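Local atomic coordinates of putative beta-glucosidase (Bifidobacterium adolescentis, PDB entry 5WAB), a protein that hydrolyses beta-glucosidic linkages as a member of glycoside hydrolase family 3, and probably also cleaves terminal arabinopyranosyl units from ginsenosides. Residues A[14-18]-A[260-265]; A[73-78]-A[121-125]; A[90-95]-A[142-148]; A[97-103]-A[288-292]; A[407-411]-A[425-430]. All blocks are in the same frame, centred on the assembly; numbering follows the deposited sequence.

Contact 1. Residues A[14-18]-A[260-265]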
# COMPACT_ATOMS: atom_id res chain seq x y z
N LEU A 14 28.65 -21.95 -19.47
CA LEU A 14 28.86 -21.16 -18.25
C LEU A 14 28.67 -19.67 -18.52
O LEU A 14 28.02 -18.97 -17.73
CB LEU A 14 30.25 -21.43 -17.68
CG LEU A 14 30.64 -20.63 -16.44
CD1 LEU A 14 29.72 -20.96 -15.28
CD2 LEU A 14 32.08 -20.92 -16.08
N GLU A 15 29.22 -19.17 -19.62
CA GLU A 15 29.10 -17.75 -19.92
C GLU A 15 27.65 -17.36 -20.15
O GLU A 15 27.23 -16.26 -19.77
CB GLU A 15 29.95 -17.38 -21.14
CG GLU A 15 31.45 -17.42 -20.92
CD GLU A 15 32.03 -18.82 -21.11
OE1 GLU A 15 31.26 -19.78 -21.32
OE2 GLU A 15 33.27 -18.95 -21.05
N GLU A 16 26.87 -18.24 -20.77
CA GLU A 16 25.45 -17.96 -20.97
C GLU A 16 24.69 -18.01 -19.65
O GLU A 16 23.77 -17.22 -19.43
CB GLU A 16 24.86 -18.94 -21.98
CG GLU A 16 25.38 -18.68 -23.39
CD GLU A 16 25.04 -19.79 -24.36
OE1 GLU A 16 24.76 -20.92 -23.91
OE2 GLU A 16 25.05 -19.52 -25.59
N LYS A 17 25.04 -18.94 -18.76
CA LYS A 17 24.40 -18.98 -17.45
C LYS A 17 24.65 -17.69 -16.68
O LYS A 17 23.71 -17.09 -16.13
CB LYS A 17 24.92 -20.17 -16.65
CG LYS A 17 24.52 -21.52 -17.16
CD LYS A 17 25.08 -22.59 -16.23
CE LYS A 17 24.86 -23.97 -16.76
NZ LYS A 17 25.46 -25.00 -15.87
N ALA A 18 25.91 -17.24 -16.64
CA ALA A 18 26.25 -16.04 -15.89
C ALA A 18 25.61 -14.80 -16.49
O ALA A 18 25.26 -13.87 -15.75
CB ALA A 18 27.76 -15.88 -15.80
N ILE A 260 30.91 -13.44 -12.23
CA ILE A 260 30.19 -14.68 -11.95
C ILE A 260 30.93 -15.87 -12.56
O ILE A 260 31.03 -16.93 -11.94
CB ILE A 260 28.74 -14.60 -12.45
CG1 ILE A 260 28.04 -13.36 -11.89
CG2 ILE A 260 27.98 -15.89 -12.12
CD1 ILE A 260 27.95 -13.33 -10.36
N VAL A 261 31.45 -15.70 -13.77
CA VAL A 261 32.16 -16.79 -14.45
C VAL A 261 33.42 -17.17 -13.69
O VAL A 261 33.69 -18.36 -13.45
CB VAL A 261 32.48 -16.39 -15.90
CG1 VAL A 261 33.30 -17.48 -16.58
CG2 VAL A 261 31.21 -16.12 -16.67
N TYR A 262 34.22 -16.17 -13.30
CA TYR A 262 35.44 -16.43 -12.55
C TYR A 262 35.14 -17.09 -11.22
O TYR A 262 35.79 -18.07 -10.84
CB TYR A 262 36.20 -15.11 -12.34
CG TYR A 262 36.74 -14.53 -13.63
CD1 TYR A 262 37.12 -15.35 -14.68
CD2 TYR A 262 36.83 -13.16 -13.80
CE1 TYR A 262 37.60 -14.82 -15.86
CE2 TYR A 262 37.31 -12.62 -14.98
CZ TYR A 262 37.69 -13.45 -16.00
OH TYR A 262 38.17 -12.91 -17.18
N ALA A 263 34.15 -16.57 -10.49
CA ALA A 263 33.79 -17.12 -9.18
C ALA A 263 33.22 -18.53 -9.30
O ALA A 263 33.42 -19.36 -8.41
CB ALA A 263 32.80 -16.20 -8.47
N ALA A 264 32.50 -18.81 -10.39
CA ALA A 264 31.99 -20.16 -10.61
C ALA A 264 33.09 -21.15 -10.92
O ALA A 264 32.88 -22.36 -10.77
CB ALA A 264 30.97 -20.16 -11.75
N ARG A 265 34.26 -20.67 -11.35
CA ARG A 265 35.38 -21.55 -11.69
C ARG A 265 36.33 -21.78 -10.54
O ARG A 265 37.01 -22.81 -10.52
CB ARG A 265 36.17 -20.96 -12.86
CG ARG A 265 35.52 -21.11 -14.21
CD ARG A 265 36.33 -20.35 -15.24
NE ARG A 265 35.69 -20.35 -16.55
CZ ARG A 265 35.98 -19.48 -17.51
NH1 ARG A 265 36.90 -18.54 -17.31
NH2 ARG A 265 35.34 -19.55 -18.68
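Leu14, Glu15 and Ala18 of helix 14-19 meet one side of helix 257-265, the two short axes passing 9.6 Å apart with their N-to-C directions at 121°. The apolar part splits into two clusters. In the first, Leu14 reaches across with both methyls: CD1 meets Ala264 CB at 3.8 Å, while CD2 rests on Val261 CG1 at 3.7 Å and also brushes NE of Arg265. With CG trans to the backbone N (chi1 177°), the isobutyl group of Leu14 extends over the partner helix. In the second, one turn further along, Ala18 CB fits between two branches, at 3.6 Å from Val261 CG2 and 3.7 Å from Ile260 CG2. Leu274 of helix 271-292 touches Leu14, Ile260 and Ala264 and so adds a third helix to this packing.

The ionic part is a single salt bridge at the exposed margin of the contact, Glu15 OE2 to Arg265 NH2 at 3.2 Å. The Glu15 chain bends at chi2 and brings OE2 to the edge of the guanidinium, near its plane, although the carboxylate and guanidinium planes stand 73° apart. Val261 CG1, from the same helix as Arg265, lies over one face of the guanidinium, and Leu14 CD2 touches both residues.

With no hydrogen bond between the segments, cohesion comes mainly from methyl packing; the exposed Glu15–Arg265 pair is likely to be weakened by water and to add a modest electrostatic term.

Contact 2. Residues A[73-78]-A[121-125]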
# COMPACT_ATOMS: atom_id res chain seq x y z
N PRO A 73 -2.65 6.05 -7.75
CA PRO A 73 -1.58 5.51 -6.91
C PRO A 73 -2.14 4.83 -5.67
O PRO A 73 -3.25 5.12 -5.21
CB PRO A 73 -0.76 6.75 -6.55
CG PRO A 73 -0.96 7.67 -7.71
CD PRO A 73 -2.39 7.45 -8.14
N ALA A 74 -1.33 3.93 -5.11
CA ALA A 74 -1.80 3.06 -4.04
C ALA A 74 -2.26 3.85 -2.81
O ALA A 74 -3.16 3.40 -2.10
CB ALA A 74 -0.71 2.07 -3.67
N ALA A 75 -1.66 5.01 -2.54
CA ALA A 75 -2.10 5.82 -1.40
C ALA A 75 -3.57 6.18 -1.51
O ALA A 75 -4.23 6.42 -0.49
CB ALA A 75 -1.26 7.09 -1.29
N GLY A 76 -4.09 6.25 -2.73
CA GLY A 76 -5.51 6.45 -2.95
C GLY A 76 -6.26 5.13 -3.01
O GLY A 76 -7.26 4.95 -2.31
N LEU A 77 -5.77 4.20 -3.84
CA LEU A 77 -6.49 2.95 -4.05
C LEU A 77 -6.60 2.12 -2.78
O LEU A 77 -7.54 1.34 -2.64
CB LEU A 77 -5.80 2.12 -5.15
CG LEU A 77 -6.62 0.97 -5.73
CD1 LEU A 77 -7.99 1.47 -6.16
CD2 LEU A 77 -5.91 0.33 -6.90
N SER A 78 -5.69 2.32 -1.82
CA SER A 78 -5.79 1.63 -0.54
C SER A 78 -7.00 2.05 0.26
O SER A 78 -7.34 1.37 1.24
CB SER A 78 -4.52 1.88 0.27
OG SER A 78 -4.33 3.26 0.50
N CYS A 121 5.43 7.13 0.20
CA CYS A 121 4.14 6.70 0.73
C CYS A 121 3.04 6.69 -0.33
O CYS A 121 2.09 5.91 -0.24
CB CYS A 121 3.73 7.58 1.92
SG CYS A 121 4.52 7.16 3.50
N PHE A 122 3.14 7.56 -1.35
CA PHE A 122 2.10 7.63 -2.37
C PHE A 122 2.01 6.34 -3.18
O PHE A 122 0.93 6.04 -3.72
CB PHE A 122 2.36 8.82 -3.31
CG PHE A 122 3.41 8.56 -4.34
CD1 PHE A 122 4.75 8.63 -4.01
CD2 PHE A 122 3.06 8.25 -5.64
CE1 PHE A 122 5.72 8.40 -4.96
CE2 PHE A 122 4.03 8.01 -6.59
CZ PHE A 122 5.36 8.09 -6.25
N GLU A 123 3.10 5.57 -3.23
CA GLU A 123 3.22 4.35 -4.01
C GLU A 123 3.00 3.09 -3.18
O GLU A 123 3.00 1.99 -3.73
CB GLU A 123 4.62 4.33 -4.64
CG GLU A 123 4.89 3.38 -5.80
CD GLU A 123 6.26 3.66 -6.41
OE1 GLU A 123 6.82 4.73 -6.12
OE2 GLU A 123 6.80 2.81 -7.16
N TYR A 124 2.80 3.23 -1.86
CA TYR A 124 2.56 2.11 -0.96
C TYR A 124 1.11 2.13 -0.48
O TYR A 124 0.33 3.03 -0.79
CB TYR A 124 3.53 2.15 0.23
CG TYR A 124 4.99 2.17 -0.18
CD1 TYR A 124 5.40 1.59 -1.37
CD2 TYR A 124 5.95 2.77 0.63
CE1 TYR A 124 6.73 1.61 -1.74
CE2 TYR A 124 7.27 2.79 0.26
CZ TYR A 124 7.65 2.21 -0.92
OH TYR A 124 8.97 2.23 -1.29
N TRP A 125 0.74 1.12 0.31
CA TRP A 125 -0.66 0.84 0.59
C TRP A 125 -1.12 1.25 1.99
O TRP A 125 -2.13 1.94 2.12
CB TRP A 125 -0.95 -0.64 0.34
CG TRP A 125 -0.84 -0.98 -1.13
CD1 TRP A 125 0.30 -1.23 -1.82
CD2 TRP A 125 -1.92 -1.11 -2.07
NE1 TRP A 125 0.01 -1.49 -3.14
CE2 TRP A 125 -1.35 -1.42 -3.31
CE3 TRP A 125 -3.31 -0.98 -1.98
CZ2 TRP A 125 -2.12 -1.62 -4.46
CZ3 TRP A 125 -4.07 -1.17 -3.12
CH2 TRP A 125 -3.47 -1.49 -4.34
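Ala75 N gives its hydrogen to Phe122 O at 3.0 Å, a fairly straight bond (161°) that reaches the carbonyl from above its plane and brings the first turn of helix 74-77 against the 3-10 turn 121-123. Around this bond small side chains fit against the other backbone: Pro73 CB lies 3.4 Å from Phe122 O and, more loosely, at the edge of the Phe122 ring, while Ala75 CB packs by the CA of Phe122. Ala74 points its methyl at the indole of Trp125 in a CH-pi contact, CB standing 3.6 Å from the centroid of the five-membered ring and 11° off its normal.

Both segments belong to the TIM-barrel-like N-terminal domain of family 3 enzymes, 121-125 being part of the long loop between strand 102-106 and helix 129-144. Glu123 and Tyr124 start away from helix 74-77; Glu123 forms salt bridges to Lys153 and Arg120, Tyr124 OH is hydrogen-bonded to His154, and a glycerol about 5 Å from the Glu123 side chain is consistent with a pocket there.

Further along the indole, Leu77 lies alongside it, CD2 at 4.0 Å from Trp125 CH2, and Ser78 CB comes within 3.8 Å of Trp125 CE3. The Ser78 hydroxyl folds back, chi1 59°, to give a 2.9 Å hydrogen bond from OG to Ala74 O, which also accepts from Ser78 N. Ile86 of helix 83-99 and Ile139 of helix 129-144 also touch Trp125.

Contact 3. Residues A[90-95]-A[142-148]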
# COMPACT_ATOMS: atom_id res chain seq x y z
N GLY A 90 -5.30 -4.80 -11.89
CA GLY A 90 -4.14 -5.57 -12.33
C GLY A 90 -4.34 -6.21 -13.69
O GLY A 90 -3.43 -6.22 -14.53
N GLU A 91 -5.54 -6.76 -13.93
CA GLU A 91 -5.83 -7.36 -15.23
C GLU A 91 -5.67 -6.34 -16.35
O GLU A 91 -5.12 -6.66 -17.42
CB GLU A 91 -7.24 -7.94 -15.24
CG GLU A 91 -7.49 -8.99 -14.19
CD GLU A 91 -8.95 -9.43 -14.18
OE1 GLU A 91 -9.21 -10.62 -14.40
OE2 GLU A 91 -9.83 -8.56 -13.96
N ALA A 92 -6.14 -5.11 -16.14
CA ALA A 92 -6.00 -4.08 -17.16
C ALA A 92 -4.54 -3.72 -17.38
O ALA A 92 -4.10 -3.56 -18.53
CB ALA A 92 -6.81 -2.84 -16.78
N MET A 93 -3.76 -3.61 -16.30
CA MET A 93 -2.33 -3.34 -16.40
C MET A 93 -1.61 -4.41 -17.22
O MET A 93 -0.72 -4.10 -18.02
CB MET A 93 -1.73 -3.22 -15.00
CG MET A 93 -2.17 -1.99 -14.23
SD MET A 93 -1.75 -2.04 -12.47
CE MET A 93 0.02 -2.24 -12.52
N ALA A 94 -1.98 -5.68 -17.02
CA ALA A 94 -1.33 -6.75 -17.77
C ALA A 94 -1.67 -6.68 -19.26
O ALA A 94 -0.80 -6.89 -20.11
CB ALA A 94 -1.73 -8.11 -17.21
N GLU A 95 -2.93 -6.37 -19.58
CA GLU A 95 -3.32 -6.29 -20.98
C GLU A 95 -2.59 -5.16 -21.70
O GLU A 95 -2.24 -5.28 -22.88
CB GLU A 95 -4.83 -6.10 -21.08
CG GLU A 95 -5.62 -7.31 -20.61
CD GLU A 95 -7.11 -7.07 -20.64
OE1 GLU A 95 -7.52 -5.89 -20.59
OE2 GLU A 95 -7.87 -8.07 -20.69
N GLY A 142 -4.00 -10.26 -10.27
CA GLY A 142 -4.66 -9.73 -11.45
C GLY A 142 -3.76 -9.69 -12.66
O GLY A 142 -4.14 -10.15 -13.74
N VAL A 143 -2.55 -9.13 -12.51
CA VAL A 143 -1.64 -9.01 -13.65
C VAL A 143 -1.25 -10.40 -14.16
O VAL A 143 -1.34 -10.69 -15.36
CB VAL A 143 -0.40 -8.19 -13.27
CG1 VAL A 143 0.64 -8.23 -14.39
CG2 VAL A 143 -0.77 -6.76 -12.94
N GLN A 144 -0.84 -11.27 -13.25
CA GLN A 144 -0.33 -12.58 -13.66
C GLN A 144 -1.45 -13.49 -14.16
O GLN A 144 -1.16 -14.47 -14.87
CB GLN A 144 0.44 -13.21 -12.50
CG GLN A 144 1.65 -12.38 -12.06
CD GLN A 144 2.56 -13.09 -11.06
OE1 GLN A 144 3.65 -12.61 -10.75
NE2 GLN A 144 2.12 -14.24 -10.58
N SER A 145 -2.71 -13.18 -13.87
CA SER A 145 -3.81 -13.94 -14.45
C SER A 145 -3.87 -13.78 -15.96
O SER A 145 -4.54 -14.57 -16.63
CB SER A 145 -5.15 -13.54 -13.83
OG SER A 145 -5.55 -12.25 -14.25
N LYS A 146 -3.20 -12.77 -16.50
CA LYS A 146 -3.13 -12.55 -17.94
C LYS A 146 -1.82 -13.05 -18.53
O LYS A 146 -1.60 -12.88 -19.74
CB LYS A 146 -3.29 -11.06 -18.25
CG LYS A 146 -4.60 -10.48 -17.78
CD LYS A 146 -5.77 -11.03 -18.58
CE LYS A 146 -7.06 -10.36 -18.16
NZ LYS A 146 -8.17 -10.70 -19.10
N GLY A 147 -0.96 -13.66 -17.72
CA GLY A 147 0.31 -14.18 -18.18
C GLY A 147 1.48 -13.23 -18.10
O GLY A 147 2.53 -13.53 -18.68
N VAL A 148 1.34 -12.09 -17.41
CA VAL A 148 2.39 -11.08 -17.30
C VAL A 148 2.91 -11.06 -15.87
O VAL A 148 2.13 -11.19 -14.92
CB VAL A 148 1.87 -9.69 -17.71
CG1 VAL A 148 2.99 -8.67 -17.65
CG2 VAL A 148 1.25 -9.74 -19.09
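Lys146 lies across helix 83-99 and moves from Ala94 to Glu91 and Glu95. Its CB sits on Ala94 CB at 3.5 Å, and CG stays over the same methyl while nearing Glu91 O. A bend at chi2 (-69°) then turns the chain across the helix surface: CD passes Glu95 OE2 at the limit of contact, 4.2 Å, and CE, also near that oxygen, lies 3.8 Å from Glu91 CB. At the tip NZ donates a hydrogen bond, part of a salt bridge, to Glu95 OE2 at 3.1 Å, meeting that oxygen on its anti side and 34° out of the carboxylate plane. The other oxygen, Glu95 OE1, is hydrogen-bonded to His304 NE2, so both carboxylate oxygens have partners. A leucine in place of Lys146 would probably leave Glu95 OE2 without its positive mate.

Deeper in, the backbones touch: the CA atoms of Gly90 and Gly142 are 4.3 Å apart, a spacing where a side chain on either would be jammed against the other helix. A weak CA-H...O contact, Val143 CA to Gly90 O at 3.4 Å, lies beside this crossing. Ala94 CB continues the packing onto Val143 CG1 at 3.7 Å and onto Val148 CG2 at 3.9 Å.

Helix 129-144 ends in a Schellman motif, with Gly147 at positive phi, and the chain then enters strand 149-155; Met93 and Val143 both rest on Ile105 of strand 102-106. This is the packing of consecutive outer helices in an alpha/beta barrel-like domain.

Contact 4. Residues A[97-103]-A[288-292]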
# COMPACT_ATOMS: atom_id res chain seq x y z
N CYS A 97 0.43 -4.26 -20.85
CA CYS A 97 1.76 -4.84 -21.02
C CYS A 97 1.81 -5.77 -22.22
O CYS A 97 2.81 -5.81 -22.94
CB CYS A 97 2.18 -5.61 -19.76
SG CYS A 97 2.52 -4.60 -18.31
N ILE A 98 0.73 -6.52 -22.45
CA ILE A 98 0.70 -7.47 -23.56
C ILE A 98 0.74 -6.73 -24.89
O ILE A 98 1.38 -7.18 -25.85
CB ILE A 98 -0.53 -8.39 -23.44
CG1 ILE A 98 -0.38 -9.30 -22.22
CG2 ILE A 98 -0.70 -9.25 -24.69
CD1 ILE A 98 -1.62 -10.10 -21.88
N GLN A 99 0.07 -5.58 -24.98
CA GLN A 99 0.16 -4.76 -26.18
C GLN A 99 1.58 -4.24 -26.40
O GLN A 99 2.08 -4.22 -27.53
CB GLN A 99 -0.82 -3.59 -26.10
CG GLN A 99 -0.60 -2.50 -27.16
CD GLN A 99 -1.59 -1.35 -27.04
OE1 GLN A 99 -2.81 -1.55 -27.07
NE2 GLN A 99 -1.07 -0.13 -26.91
N GLU A 100 2.25 -3.84 -25.32
CA GLU A 100 3.52 -3.14 -25.41
C GLU A 100 4.72 -4.06 -25.23
O GLU A 100 5.85 -3.57 -25.09
CB GLU A 100 3.57 -2.00 -24.39
CG GLU A 100 2.55 -0.92 -24.65
CD GLU A 100 2.79 -0.20 -25.96
OE1 GLU A 100 3.95 0.16 -26.22
OE2 GLU A 100 1.82 -0.01 -26.73
N LYS A 101 4.51 -5.37 -25.26
CA LYS A 101 5.58 -6.37 -25.18
C LYS A 101 6.42 -6.18 -23.91
O LYS A 101 7.65 -6.14 -23.96
CB LYS A 101 6.47 -6.32 -26.43
CG LYS A 101 5.69 -6.18 -27.74
CD LYS A 101 4.61 -7.23 -27.93
CE LYS A 101 5.16 -8.61 -28.22
NZ LYS A 101 4.03 -9.53 -28.55
N VAL A 102 5.73 -6.07 -22.78
CA VAL A 102 6.36 -5.92 -21.46
C VAL A 102 6.04 -7.17 -20.65
O VAL A 102 4.88 -7.43 -20.33
CB VAL A 102 5.87 -4.66 -20.73
CG1 VAL A 102 6.42 -4.63 -19.31
CG2 VAL A 102 6.27 -3.41 -21.48
N ALA A 103 7.08 -7.93 -20.29
CA ALA A 103 6.86 -9.21 -19.62
C ALA A 103 6.67 -9.07 -18.12
O ALA A 103 5.98 -9.90 -17.51
CB ALA A 103 8.02 -10.17 -19.90
N THR A 288 6.40 -16.09 -18.89
CA THR A 288 5.90 -14.92 -19.60
C THR A 288 5.90 -15.10 -21.11
O THR A 288 5.50 -14.18 -21.83
CB THR A 288 6.74 -13.70 -19.24
OG1 THR A 288 8.09 -13.92 -19.67
CG2 THR A 288 6.73 -13.49 -17.74
N ARG A 289 6.32 -16.27 -21.61
CA ARG A 289 6.52 -16.46 -23.04
C ARG A 289 5.21 -16.35 -23.81
O ARG A 289 5.13 -15.67 -24.84
CB ARG A 289 7.16 -17.83 -23.30
CG ARG A 289 7.49 -18.11 -24.76
CD ARG A 289 8.10 -19.50 -24.95
NE ARG A 289 9.31 -19.66 -24.15
CZ ARG A 289 10.53 -19.36 -24.58
NH1 ARG A 289 10.71 -18.89 -25.80
NH2 ARG A 289 11.57 -19.53 -23.78
N SER A 290 4.16 -17.01 -23.32
CA SER A 290 2.88 -17.02 -24.03
C SER A 290 2.35 -15.61 -24.23
O SER A 290 1.95 -15.24 -25.34
CB SER A 290 1.87 -17.89 -23.29
OG SER A 290 0.78 -18.22 -24.13
N ALA A 291 2.31 -14.81 -23.16
CA ALA A 291 1.77 -13.46 -23.29
C ALA A 291 2.60 -12.60 -24.23
O ALA A 291 2.05 -11.73 -24.92
CB ALA A 291 1.67 -12.80 -21.91
N MET A 292 3.91 -12.83 -24.31
CA MET A 292 4.75 -12.05 -25.20
C MET A 292 4.74 -12.58 -26.63
O MET A 292 5.31 -11.94 -27.52
CB MET A 292 6.19 -12.01 -24.69
CG MET A 292 6.38 -11.36 -23.31
SD MET A 292 5.93 -9.62 -23.22
CE MET A 292 4.30 -9.70 -22.48
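Thr288 packs against Ala103 with its CB 3.8 Å from Ala103 CB, while CG2 lies near Ala103 O. Its hydroxyl, bonded to Leu284 O and Val285 O within its own helix, also lies against the Ala103 methyl, a packing contact only. A turn later Ala291 packs beside the end of helix 83-99: its CB is 4.1 Å from Ile98 CG1, and its carbonyl oxygen lies 3.7 Å from Ile98 CG2.

Met292 then contributes the largest share of the interface, curling back over the chain between Lys101 and Ala103. Bends at chi2 (-63°) and chi3 (100°) carry its thioether across that backbone: CG touches the Ala103 methyl, SD comes to 3.6 Å from Ala103 N, and the terminal CE presses on Val102 O at 3.2 Å, a close approach. Tyr40 also touches Ala103, Thr288 and Met292.

The polar link lies at the exposed edge. Lys101, itself bent at chi2 and chi3, brings NZ round to Met292 O for a 2.9 Å hydrogen bond, with NZ well above the carbonyl plane (58°) and not on a lone pair. Since helix 271-292 finishes here, the ammonium sits by its C-terminal end, where its charge would probably interact favourably with the helix dipole.

Ala103 is bonded through its backbone to Met41 and Gly149, residues at the two neighbouring strands of the parallel sheet. The contact thus sets the end of a long helix against the helix-to-strand turn, Lys101 having positive phi, that opens strand 102-106 of the TIM-barrel-like domain.

Contact 5. Residues A[407-411]-A[425-430]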
# COMPACT_ATOMS: atom_id res chain seq x y z
N PHE A 407 -10.31 23.33 -3.78
CA PHE A 407 -9.39 22.22 -4.00
C PHE A 407 -8.01 22.61 -3.48
O PHE A 407 -7.35 23.49 -4.04
CB PHE A 407 -9.36 21.86 -5.48
CG PHE A 407 -10.60 21.17 -5.96
CD1 PHE A 407 -11.78 21.88 -6.13
CD2 PHE A 407 -10.60 19.82 -6.24
CE1 PHE A 407 -12.93 21.26 -6.57
CE2 PHE A 407 -11.76 19.19 -6.68
CZ PHE A 407 -12.92 19.91 -6.84
N LEU A 408 -7.59 21.96 -2.41
CA LEU A 408 -6.32 22.24 -1.75
C LEU A 408 -5.45 20.99 -1.75
O LEU A 408 -5.87 19.90 -2.16
CB LEU A 408 -6.58 22.72 -0.32
CG LEU A 408 -7.64 23.82 -0.23
CD1 LEU A 408 -7.98 24.15 1.23
CD2 LEU A 408 -7.17 25.06 -0.98
N GLY A 409 -4.22 21.14 -1.27
CA GLY A 409 -3.35 20.00 -1.16
C GLY A 409 -1.91 20.36 -1.46
O GLY A 409 -1.52 21.53 -1.42
N LEU A 410 -1.13 19.33 -1.77
CA LEU A 410 0.31 19.46 -1.93
C LEU A 410 0.65 19.61 -3.40
O LEU A 410 0.24 18.76 -4.21
CB LEU A 410 1.01 18.23 -1.37
CG LEU A 410 0.71 17.89 0.09
CD1 LEU A 410 1.43 16.59 0.46
CD2 LEU A 410 1.13 19.02 1.00
N PRO A 411 1.35 20.66 -3.81
CA PRO A 411 1.91 20.69 -5.17
C PRO A 411 3.04 19.69 -5.28
O PRO A 411 3.51 19.13 -4.29
CB PRO A 411 2.41 22.13 -5.32
CG PRO A 411 1.82 22.88 -4.18
CD PRO A 411 1.64 21.90 -3.08
N ASP A 425 1.86 19.67 6.97
CA ASP A 425 0.94 20.74 6.63
C ASP A 425 0.87 20.96 5.12
O ASP A 425 1.83 20.72 4.38
CB ASP A 425 1.36 22.04 7.32
CG ASP A 425 1.46 21.90 8.84
OD1 ASP A 425 0.73 21.07 9.41
OD2 ASP A 425 2.28 22.61 9.46
N ILE A 426 -0.30 21.40 4.66
CA ILE A 426 -0.50 21.90 3.30
C ILE A 426 0.09 23.30 3.24
O ILE A 426 0.36 23.89 4.29
CB ILE A 426 -1.98 21.87 2.90
CG1 ILE A 426 -2.76 22.93 3.69
CG2 ILE A 426 -2.55 20.47 3.10
CD1 ILE A 426 -4.20 23.07 3.27
N PRO A 427 0.33 23.87 2.05
CA PRO A 427 0.93 25.21 1.99
C PRO A 427 0.13 26.25 2.77
O PRO A 427 -1.10 26.26 2.74
CB PRO A 427 0.95 25.52 0.49
CG PRO A 427 1.06 24.18 -0.15
CD PRO A 427 0.25 23.25 0.71
N ALA A 428 0.86 27.14 3.45
CA ALA A 428 0.24 28.12 4.35
C ALA A 428 -0.63 29.13 3.60
O ALA A 428 -1.65 29.58 4.14
CB ALA A 428 1.32 28.85 5.14
N LYS A 429 -0.23 29.51 2.38
CA LYS A 429 -1.04 30.46 1.63
C LYS A 429 -2.38 29.86 1.22
O LYS A 429 -3.36 30.60 1.04
CB LYS A 429 -0.26 30.97 0.42
CG LYS A 429 0.14 29.91 -0.59
CD LYS A 429 0.94 30.53 -1.72
CE LYS A 429 1.32 29.49 -2.77
NZ LYS A 429 2.07 30.09 -3.90
N GLN A 430 -2.45 28.53 1.07
CA GLN A 430 -3.73 27.86 0.84
C GLN A 430 -4.61 27.90 2.08
O GLN A 430 -5.84 27.97 1.97
CB GLN A 430 -3.51 26.43 0.40
CG GLN A 430 -2.73 26.28 -0.89
CD GLN A 430 -2.64 24.84 -1.32
OE1 GLN A 430 -3.45 24.01 -0.92
NE2 GLN A 430 -1.65 24.53 -2.15
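Gly409, at the end of strand 403-409, and Gln430, in the first turn of helix 428-438, clasp the opening step of a beta-alpha-beta unit whose next strand is 444-449. The side-chain amide of Gln430 addresses both polar atoms of the glycine. Its OE1 receives Gly409 N at 3.0 Å, a nearly straight bond (164°) lying in the plane of the side-chain carbonyl and on a lone pair; NE2 returns a weak, bent bond to Gly409 O at 3.1 Å (134°). The extended chain of Gln430 beyond CG carries the amide to the strand, passing Leu408 in the opposite sense, with Leu408 CB 3.4 Å from OE1. With an alanine at Gln430, the buried N-H of Gly409 is likely to lose its acceptor and the helix start its tie to the strand.

Apolar contacts flank the amide. Pro427, the N-cap residue of the helix, lays CD 3.3 Å from Gly409 O, and its CG meets Pro411 CD at 3.8 Å. Leu410 starts away from the helix segment, yet its CD2 comes back to 4.0 Å from Ile426 CA. Ile426 CD1 lies 4.3 Å from Leu408 CB. Backbone bonds from Leu408 and Leu410 to strand 444-449 place this corner at the C-terminal ends of the sheet's parallel strands, the usual site of strand-to-helix connections in an alpha/beta fold such as this C-terminal domain.

Contacts 1 to 4 all lie in the N-terminal half of the chain; 2, 3 and 4 alternate along it, and contact 1 crosses contact 4. Contact 5 comes later, in the C-terminal alpha/beta domain. Contacts 3 and 4 share helix 83-99 and touch, Val148 CG1 lying 3.2 Å from Ala103 O, with centres about 10 Å apart. Contact 2 sits about 19 Å, centre to centre, from both contact 3 and contact 5, placing it between the two domains' contacts. Contact 1 is peripheral, about 38 Å from the chain's centre; its loop encloses contacts 2 and 3 in sequence. It brings the N-terminal helix 14-19 against helix 257-265, late in the sequence of the barrel-like domain.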